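Local coordinates for adenosine kinase, putative (Trypanosoma brucei, PDB 3OTX), which probably catalyses the magnesium-dependent transfer of a phosphate from ATP to adenosine, giving AMP in the purine salvage pathway, at residues Tyr32-Gly37 against Ala126-Gly131. The protein carries 1 engineered substitution. Residues are numbered along the deposited sequence; the frame is centred on the assembly and turned at random.
Sequences YGLERG and AVCITG
Leu34 meets Cys128, and Arg36 meets Thr130; these two pairs make the contact between the loop 32-37 and the strand segment 126-131. The loop follows helix 26-31, which closes with a Schellman motif at Gly33. The positive phi of Gly33 (73°) turns the chain out of the helix and into an extended course. Leu34 comes next, and its CB is directed toward the strand. The CD1 methyl of Leu34 lies 4.5 Å from SG of Cys128, a loose apolar touch. Leu29, Ile49 and Val137 also pack on Leu34, while Phe28 touches Cys128, so both side chains belong to a wider apolar cluster.

Residues 126-130 belong to strand 122-130, in the small five-stranded sheet that forms the lid of the ribokinase (PfkB) fold, and Gly131 follows it. The strand runs between strands 17-23 and 133-141, and helix 26-31 and the loop pack against one face of this sheet. The adenosine-binding residue Asp19 is on the neighbouring strand; the side chains of Cys128 and Asp19 are about 10 Å apart.

Arg36 reaches the end of the strand. Its CG is anti to the backbone N (chi1 -175°), and the chain bends at chi3 (-68°), which brings the guanidinium across the Thr130 side chain. Arg36 NH1 comes to 3.0 Å from Thr130 OG1, but the angle is poor for a hydrogen bond. The same Arg36 NH1 is 3.3 Å from Thr130 CB. Thr130 OG1 also lies against the aliphatic part of the arginine, 3.7 Å from Arg36 CG. The charge of Arg36 is met by Asp26, whose OD1 forms a salt bridge with NH2. At Gly37 the backbone N bonds to OG1 of Thr135, on strand 133-141.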
loop_
_atom_site.group_PDB
_atom_site.type_symbol
_atom_site.label_atom_id
_atom_site.label_comp_id
_atom_site.label_asym_id
_atom_site.label_seq_id
_atom_site.Cartn_x
_atom_site.Cartn_y
_atom_site.Cartn_z
ATOM N N TYR A 32 4.180 24.281 7.299
ATOM C CA TYR A 32 4.943 23.039 7.476
ATOM C C TYR A 32 5.775 22.602 6.280
ATOM O O TYR A 32 6.345 21.520 6.305
ATOM C CB TYR A 32 4.033 21.903 8.011
ATOM C CG TYR A 32 3.665 22.213 9.450
ATOM C CD1 TYR A 32 2.399 22.711 9.780
ATOM C CD2 TYR A 32 4.620 22.101 10.471
ATOM C CE1 TYR A 32 2.086 23.028 11.090
ATOM C CE2 TYR A 32 4.311 22.416 11.774
ATOM C CZ TYR A 32 3.056 22.891 12.083
ATOM O OH TYR A 32 2.778 23.220 13.390
ATOM N N GLY A 33 5.807 23.420 5.225
ATOM C CA GLY A 33 6.649 23.166 4.059
ATOM C C GLY A 33 6.126 22.026 3.207
ATOM O O GLY A 33 6.902 21.251 2.622
ATOM N N LEU A 34 4.809 21.887 3.152
ATOM C CA LEU A 34 4.212 20.719 2.506
ATOM C C LEU A 34 3.661 21.033 1.126
ATOM O O LEU A 34 3.150 22.131 0.892
ATOM C CB LEU A 34 3.078 20.125 3.359
ATOM C CG LEU A 34 3.387 19.801 4.828
ATOM C CD1 LEU A 34 2.099 19.403 5.564
ATOM C CD2 LEU A 34 4.440 18.700 4.946
ATOM N N GLU A 35 3.769 20.041 0.249
ATOM C CA GLU A 35 3.257 20.148 -1.107
ATOM C C GLU A 35 1.897 19.441 -1.142
ATOM O O GLU A 35 1.775 18.235 -0.856
ATOM C CB GLU A 35 4.232 19.501 -2.113
ATOM C CG GLU A 35 4.139 20.118 -3.517
ATOM C CD GLU A 35 4.621 19.185 -4.628
ATOM O OE1 GLU A 35 5.415 18.255 -4.356
ATOM O OE2 GLU A 35 4.197 19.390 -5.784
ATOM N N ARG A 36 0.868 20.202 -1.494
ATOM C CA ARG A 36 -0.496 19.661 -1.503
ATOM C C ARG A 36 -0.623 18.345 -2.254
ATOM O O ARG A 36 -0.152 18.217 -3.384
ATOM C CB ARG A 36 -1.464 20.701 -2.080
ATOM C CG ARG A 36 -2.928 20.289 -2.021
ATOM C CD ARG A 36 -3.780 21.206 -2.900
ATOM N NE ARG A 36 -3.848 22.562 -2.381
ATOM C CZ ARG A 36 -4.901 23.066 -1.753
ATOM N NH1 ARG A 36 -5.997 22.334 -1.583
ATOM N NH2 ARG A 36 -4.859 24.309 -1.310
ATOM N N GLY A 37 -1.247 17.363 -1.614
ATOM C CA GLY A 37 -1.540 16.068 -2.251
ATOM C C GLY A 37 -0.411 15.056 -2.311
ATOM O O GLY A 37 -0.550 14.004 -2.946
ATOM N N ALA A 126 0.177 11.976 9.806
ATOM C CA ALA A 126 -0.697 13.166 9.763
ATOM C C ALA A 126 -1.376 13.176 8.390
ATOM O O ALA A 126 -0.720 13.118 7.362
ATOM C CB ALA A 126 0.089 14.441 10.003
ATOM N N VAL A 127 -2.709 13.212 8.371
ATOM C CA VAL A 127 -3.457 13.214 7.117
ATOM C C VAL A 127 -4.119 14.585 7.042
ATOM O O VAL A 127 -5.087 14.865 7.763
ATOM C CB VAL A 127 -4.485 12.081 7.085
ATOM C CG1 VAL A 127 -5.282 12.116 5.785
ATOM C CG2 VAL A 127 -3.779 10.714 7.200
ATOM N N CYS A 128 -3.526 15.475 6.249
ATOM C CA CYS A 128 -3.947 16.877 6.204
ATOM C C CYS A 128 -4.848 17.068 4.980
ATOM O O CYS A 128 -4.397 16.912 3.845
ATOM C CB CYS A 128 -2.732 17.811 6.157
ATOM S SG CYS A 128 -1.462 17.422 7.366
ATOM N N ILE A 129 -6.130 17.356 5.228
ATOM C CA ILE A 129 -7.144 17.354 4.173
ATOM C C ILE A 129 -7.415 18.812 3.801
ATOM O O ILE A 129 -7.748 19.636 4.639
ATOM C CB ILE A 129 -8.468 16.653 4.632
ATOM C CG1 ILE A 129 -8.196 15.217 5.091
ATOM C CG2 ILE A 129 -9.510 16.660 3.511
ATOM C CD1 ILE A 129 -9.398 14.537 5.762
ATOM N N THR A 130 -7.214 19.108 2.526
ATOM C CA THR A 130 -7.514 20.432 1.987
ATOM C C THR A 130 -8.406 20.158 0.797
ATOM O O THR A 130 -7.934 19.805 -0.294
ATOM C CB THR A 130 -6.237 21.173 1.547
ATOM O OG1 THR A 130 -5.511 20.357 0.621
ATOM C CG2 THR A 130 -5.358 21.485 2.746
ATOM N N GLY A 131 -9.709 20.259 1.046
ATOM C CA GLY A 131 -10.717 20.057 0.020
ATOM C C GLY A 131 -10.721 18.631 -0.448
ATOM O O GLY A 131 -11.003 17.717 0.322
#